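Local coordinates for protein alpha-1,3-glucanase (PDB 5ZRU) that hydrolyses alpha-1,3-glucan, this piece being the catalytic unit of a longer GH87-type enzyme, with calcium and zinc ions bound, at residues 56-59 against 60-64; 297-300 against 301-304. All coordinates share one frame; numbering follows the deposited sequence.

Contact 1: residues 56-59 against 60-64; sequences ALPS and NGSYA
Ser-59 O takes two hydrogen bonds from one residue, Ser-62. The hydroxyl OG of Ser-62 lies 2.8 Å from Ser-59 O, and the backbone N of Ser-62 is 2.9 Å from Ser-59 O, with an N-H...O angle of 163°. Both donors are tilted from the carbonyl plane and reach the oxygen from the same face. The pairing depends on the first torsion of Ser-62: at chi1 -56° OG stands beside its own backbone N, and the two donors converge on one acceptor. The bond from N closes a type II beta turn, Ser-59 to Ser-62, and Gly-61 holds the position where phi is positive (98°) and a side chain would press on the preceding carbonyl. This turn leads from strand 53-57 into strand 63-67, which belong to two different antiparallel sheets of the D1 part, consistent with its galactose-binding-like family. Ser-62 also fills the inside of the bend: its CB lies 3.7 Å from Leu-57 CA, while Pro-58 CD is 3.6 Å from Ser-62 OG. Without the hydroxyl, as with an alanine here, Ser-59 O would probably keep only the backbone donor of this residue, and Pro-58 CD would lose its polar neighbour. Farther back, the Leu-57 methyl CD2 lies against the opposing backbone, 3.7 Å from Tyr-63 N. A water links two turn residues, accepting from Ser-59 OG and donating to Asn-60 O, each at 2.6 Å. Beyond the turn, Lys-158 makes backbone hydrogen bonds with Gly-61 and Ser-62, and Arg-155 forms a cation-pi contact with Tyr-63.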
ATOM      1  N   ALA A  56      13.734 -19.435  -0.512  1.00 11.31           N
ATOM      2  CA  ALA A  56      13.602 -19.902  -1.881  1.00 11.01           C
ATOM      3  C   ALA A  56      13.263 -21.388  -1.885  1.00 13.91           C
ATOM      4  O   ALA A  56      13.867 -22.174  -1.142  1.00 11.53           O
ATOM      5  CB  ALA A  56      14.885 -19.641  -2.672  1.00 12.41           C
ATOM      6  N   LEU A  57      12.282 -21.760  -2.718  1.00 12.22           N
ATOM      7  CA  LEU A  57      11.887 -23.140  -2.980  1.00 12.16           C
ATOM      8  C   LEU A  57      12.249 -23.474  -4.426  1.00 13.76           C
ATOM      9  O   LEU A  57      11.405 -23.387  -5.330  1.00 14.04           O
ATOM     10  CB  LEU A  57      10.388 -23.333  -2.727  1.00 13.10           C
ATOM     11  CG  LEU A  57       9.870 -22.784  -1.391  1.00 14.19           C
ATOM     12  CD1 LEU A  57       8.360 -22.990  -1.257  1.00 12.98           C
ATOM     13  CD2 LEU A  57      10.608 -23.413  -0.222  1.00 13.80           C
ATOM     14  N   PRO A  58      13.506 -23.832  -4.691  1.00 13.71           N
ATOM     15  CA  PRO A  58      13.947 -23.950  -6.086  1.00 17.56           C
ATOM     16  C   PRO A  58      13.534 -25.239  -6.761  1.00 15.98           C
ATOM     17  O   PRO A  58      13.497 -25.275  -7.998  1.00 18.43           O
ATOM     18  CB  PRO A  58      15.480 -23.863  -5.985  1.00 17.06           C
ATOM     19  CG  PRO A  58      15.779 -23.465  -4.581  1.00 18.57           C
ATOM     20  CD  PRO A  58      14.631 -23.911  -3.748  1.00 13.93           C
ATOM     21  N   SER A  59      13.215 -26.286  -6.007  1.00 12.00           N
ATOM     22  CA  SER A  59      13.081 -27.610  -6.587  1.00 12.74           C
ATOM     23  C   SER A  59      12.007 -28.386  -5.848  1.00 13.20           C
ATOM     24  O   SER A  59      11.685 -28.097  -4.696  1.00 14.00           O
ATOM     25  CB  SER A  59      14.413 -28.376  -6.533  1.00 14.37           C
ATOM     26  OG  SER A  59      14.915 -28.399  -5.204  1.00 14.50           O
ATOM     27  N   ASN A  60      11.452 -29.371  -6.545  1.00 14.81           N
ATOM     28  CA  ASN A  60      10.521 -30.348  -5.998  1.00 17.04           C
ATOM     29  C   ASN A  60      10.969 -30.840  -4.626  1.00 16.99           C
ATOM     30  O   ASN A  60      12.088 -31.340  -4.461  1.00 18.35           O
ATOM     31  CB  ASN A  60      10.413 -31.522  -6.982  1.00 16.15           C
ATOM     32  CG  ASN A  60       9.322 -32.517  -6.605  1.00 18.93           C
ATOM     33  OD1 ASN A  60       8.508 -32.268  -5.719  1.00 17.35           O
ATOM     34  ND2 ASN A  60       9.303 -33.648  -7.291  1.00 18.96           N
ATOM     35  N   GLY A  61      10.105 -30.666  -3.628  1.00 13.95           N
ATOM     36  CA  GLY A  61      10.384 -31.084  -2.266  1.00 15.19           C
ATOM     37  C   GLY A  61      10.888 -29.990  -1.344  1.00 15.67           C
ATOM     38  O   GLY A  61      10.870 -30.178  -0.118  1.00 13.20           O
ATOM     39  N   SER A  62      11.342 -28.861  -1.892  1.00 13.61           N
ATOM     40  CA  SER A  62      11.762 -27.737  -1.067  1.00 14.61           C
ATOM     41  C   SER A  62      10.568 -27.181  -0.304  1.00 13.61           C
ATOM     42  O   SER A  62       9.479 -27.026  -0.863  1.00 13.95           O
ATOM     43  CB  SER A  62      12.372 -26.632  -1.936  1.00 13.78           C
ATOM     44  OG  SER A  62      13.446 -27.122  -2.727  1.00 17.34           O
ATOM     45  N   TYR A  63      10.769 -26.859   0.971  1.00 13.66           N
ATOM     46  CA  TYR A  63       9.641 -26.385   1.755  1.00 12.21           C
ATOM     47  C   TYR A  63      10.088 -25.391   2.815  1.00 14.79           C
ATOM     48  O   TYR A  63      11.249 -25.366   3.236  1.00 15.82           O
ATOM     49  CB  TYR A  63       8.891 -27.547   2.418  1.00 14.53           C
ATOM     50  CG  TYR A  63       9.695 -28.284   3.473  1.00 16.19           C
ATOM     51  CD1 TYR A  63       9.741 -27.825   4.784  1.00 17.00           C
ATOM     52  CD2 TYR A  63      10.381 -29.447   3.158  1.00 18.62           C
ATOM     53  CE1 TYR A  63      10.467 -28.495   5.756  1.00 21.05           C
ATOM     54  CE2 TYR A  63      11.102 -30.134   4.123  1.00 21.53           C
ATOM     55  CZ  TYR A  63      11.141 -29.652   5.419  1.00 23.44           C
ATOM     56  OH  TYR A  63      11.859 -30.321   6.383  1.00 28.28           O
ATOM     57  N   ALA A  64       9.130 -24.567   3.234  1.00 13.51           N
ATOM     58  CA  ALA A  64       9.194 -23.771   4.452  1.00 14.44           C
ATOM     59  C   ALA A  64       8.036 -24.190   5.347  1.00 16.47           C
ATOM     60  O   ALA A  64       6.906 -24.362   4.876  1.00 15.15           O
ATOM     61  CB  ALA A  64       9.107 -22.271   4.156  1.00 13.63           C
TER
HETATM   62  O   HOH W   1      14.474 -30.581  -3.907  1.00 19.28           O

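Contact 2: residues 297-300 against 301-304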
ATOM      1  N   VAL A 297      -7.069   4.108 -15.791  1.00 11.60           N
ATOM      2  CA  VAL A 297      -8.408   4.379 -15.261  1.00 11.80           C
ATOM      3  C   VAL A 297      -9.002   3.101 -14.674  1.00 11.77           C
ATOM      4  O   VAL A 297     -10.094   2.661 -15.057  1.00 10.57           O
ATOM      5  CB  VAL A 297      -9.317   4.980 -16.348  1.00 11.16           C
ATOM      6  CG1 VAL A 297     -10.586   5.564 -15.717  1.00 12.17           C
ATOM      7  CG2 VAL A 297      -8.553   6.054 -17.097  1.00 12.08           C
ATOM      8  N   TYR A 298      -8.282   2.494 -13.742  1.00 10.64           N
ATOM      9  CA  TYR A 298      -8.595   1.140 -13.291  1.00  8.83           C
ATOM     10  C   TYR A 298      -8.161   1.034 -11.829  1.00  9.86           C
ATOM     11  O   TYR A 298      -7.451   0.112 -11.421  1.00  9.77           O
ATOM     12  CB  TYR A 298      -7.904   0.131 -14.215  1.00  9.08           C
ATOM     13  CG  TYR A 298      -8.434  -1.296 -14.281  1.00 10.07           C
ATOM     14  CD1 TYR A 298      -8.790  -1.995 -13.130  1.00 10.28           C
ATOM     15  CD2 TYR A 298      -8.520  -1.962 -15.503  1.00 10.41           C
ATOM     16  CE1 TYR A 298      -9.231  -3.315 -13.195  1.00  9.06           C
ATOM     17  CE2 TYR A 298      -8.951  -3.285 -15.581  1.00  8.58           C
ATOM     18  CZ  TYR A 298      -9.299  -3.958 -14.417  1.00 10.59           C
ATOM     19  OH  TYR A 298      -9.734  -5.264 -14.481  1.00 10.90           O
ATOM     20  N   LYS A 299      -8.542   2.032 -11.038  1.00 10.36           N
ATOM     21  CA  LYS A 299      -8.316   1.971  -9.603  1.00 10.98           C
ATOM     22  C   LYS A 299      -9.440   1.173  -8.946  1.00 11.92           C
ATOM     23  O   LYS A 299     -10.536   1.037  -9.498  1.00  9.85           O
ATOM     24  CB  LYS A 299      -8.237   3.374  -8.995  1.00 10.48           C
ATOM     25  CG  LYS A 299      -7.126   4.268  -9.551  1.00 11.48           C
ATOM     26  CD  LYS A 299      -7.644   5.199 -10.658  1.00 11.49           C
ATOM     27  CE  LYS A 299      -6.577   6.239 -11.031  1.00 17.33           C
ATOM     28  NZ  LYS A 299      -7.045   7.181 -12.092  1.00 18.93           N
ATOM     29  N   GLY A 300      -9.157   0.632  -7.758  1.00 10.26           N
ATOM     30  CA  GLY A 300     -10.184  -0.130  -7.056  1.00  9.02           C
ATOM     31  C   GLY A 300     -11.439   0.684  -6.803  1.00 11.70           C
ATOM     32  O   GLY A 300     -12.560   0.230  -7.064  1.00 11.00           O
ATOM     33  N   PHE A 301     -11.266   1.908  -6.308  1.00  8.36           N
ATOM     34  CA  PHE A 301     -12.365   2.829  -6.035  1.00  9.54           C
ATOM     35  C   PHE A 301     -12.003   4.195  -6.601  1.00 11.17           C
ATOM     36  O   PHE A 301     -10.898   4.685  -6.352  1.00 10.10           O
ATOM     37  CB  PHE A 301     -12.631   2.948  -4.527  1.00  7.27           C
ATOM     38  CG  PHE A 301     -12.962   1.646  -3.854  1.00  9.96           C
ATOM     39  CD1 PHE A 301     -14.252   1.136  -3.892  1.00 11.94           C
ATOM     40  CD2 PHE A 301     -11.988   0.940  -3.163  1.00  9.78           C
ATOM     41  CE1 PHE A 301     -14.562  -0.061  -3.250  1.00 10.77           C
ATOM     42  CE2 PHE A 301     -12.291  -0.254  -2.516  1.00 10.25           C
ATOM     43  CZ  PHE A 301     -13.579  -0.758  -2.566  1.00 11.84           C
ATOM     44  N   MET A 302     -12.941   4.825  -7.317  1.00  8.10           N
ATOM     45  CA  MET A 302     -12.655   6.024  -8.099  1.00 11.81           C
ATOM     46  C   MET A 302     -13.787   7.039  -8.010  1.00  9.29           C
ATOM     47  O   MET A 302     -14.939   6.691  -7.744  1.00 11.27           O
ATOM     48  CB  MET A 302     -12.458   5.694  -9.587  1.00 11.08           C
ATOM     49  CG  MET A 302     -11.291   4.808  -9.896  1.00 18.71           C
ATOM     50  SD  MET A 302     -11.302   4.330 -11.646  1.00 13.46           S
ATOM     51  CE  MET A 302     -12.325   2.845 -11.625  1.00 12.16           C
ATOM     52  N   ASP A 303     -13.419   8.306  -8.245  1.00 10.51           N
ATOM     53  CA  ASP A 303     -14.294   9.437  -8.588  1.00 11.02           C
ATOM     54  C   ASP A 303     -14.967  10.086  -7.374  1.00  9.46           C
ATOM     55  O   ASP A 303     -14.254  10.611  -6.512  1.00 10.61           O
ATOM     56  CB  ASP A 303     -15.285   9.005  -9.670  1.00  9.02           C
ATOM     57  CG  ASP A 303     -14.569   8.624 -10.952  1.00 14.61           C
ATOM     58  OD1 ASP A 303     -13.690   9.408 -11.380  1.00 13.80           O
ATOM     59  OD2 ASP A 303     -14.848   7.546 -11.513  1.00 12.25           O
ATOM     60  N   ASN A 304     -16.309  10.099  -7.285  1.00  9.32           N
ATOM     61  CA  ASN A 304     -17.027  11.004  -6.369  1.00 10.11           C
ATOM     62  C   ASN A 304     -17.496  10.275  -5.107  1.00 10.91           C
ATOM     63  O   ASN A 304     -18.479   9.533  -5.140  1.00 11.49           O
ATOM     64  CB  ASN A 304     -18.228  11.648  -7.064  1.00  9.13           C
ATOM     65  CG  ASN A 304     -17.860  12.343  -8.352  1.00 11.13           C
ATOM     66  OD1 ASN A 304     -18.438  12.061  -9.401  1.00 13.67           O
ATOM     67  ND2 ASN A 304     -16.917  13.270  -8.283  1.00 10.46           N
TER
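Lys-299 and Met-302 make most of the apolar contact, their side chains crossing at about a right angle, with Met-302 CG set against the aliphatic part of the lysine. Lys-299 CB lies 3.5 Å from Met-302 CG, tighter than usual for two carbons, and Lys-299 CD stands 3.7 Å from Met-302 CG. The lysine side chain bends at chi2 to an uncommon 96°, which lets CB and CD both meet the same methylene. Val-297 CG1 adds a looser touch, 4.3 Å from Met-302 SD. These residues lead from a loop into the short strand 301-302, which pairs in parallel with strands 269-273 and 323-325, as expected of the pectate-lyase-like right-handed beta-helix of the D2 part; at Asp-303 the chain turns a corner. Polar contact is slight. Lys-299 N points its hydrogen at Met-302 SD, 3.6 Å away with an N-H...S angle of 147°, a weak bond. Met-302 bends at its last torsion (chi3 -88°), bringing the methyl CE to 3.3 Å from Lys-299 O; the thioether thus lies along the lysine backbone, sulfur by the amide N and methyl by the carbonyl. The ring contact is of another sort: Gly-300 O sits over one face of the Phe-301 ring, 3.5 Å from Phe-301 CG. In the surrounding coils Phe-323 stacks on Phe-301 and Phe-279 meets it edge-to-face, while Trp-324 takes part in a cation-pi contact with Lys-299. The Tyr-298 hydroxyl is hydrogen-bonded to Asn-261 O and Asn-287 N, both outside the two segments.

How the contacts relate
The two contacts hold no element in common: their centres are about 39 Å apart, their nearest atoms about 29 Å. Contact 1 belongs to the D1 part, its centre about 29 Å from the centre of the chain, partly buried; contact 2, in the D2 part, has its centre about 15 Å from that point and is mostly buried. Their chemistry differs in line with this placing. At residues 56-64 a reversal between two antiparallel sheets is closed by serine and backbone polar groups, with a water bridging two turn residues. At residues 297-304 the chain enters a strand of the parallel beta-helix; methionine lies against lysine methylenes, with one weak N-H...S bond, and aromatic partners come from neighbouring strands.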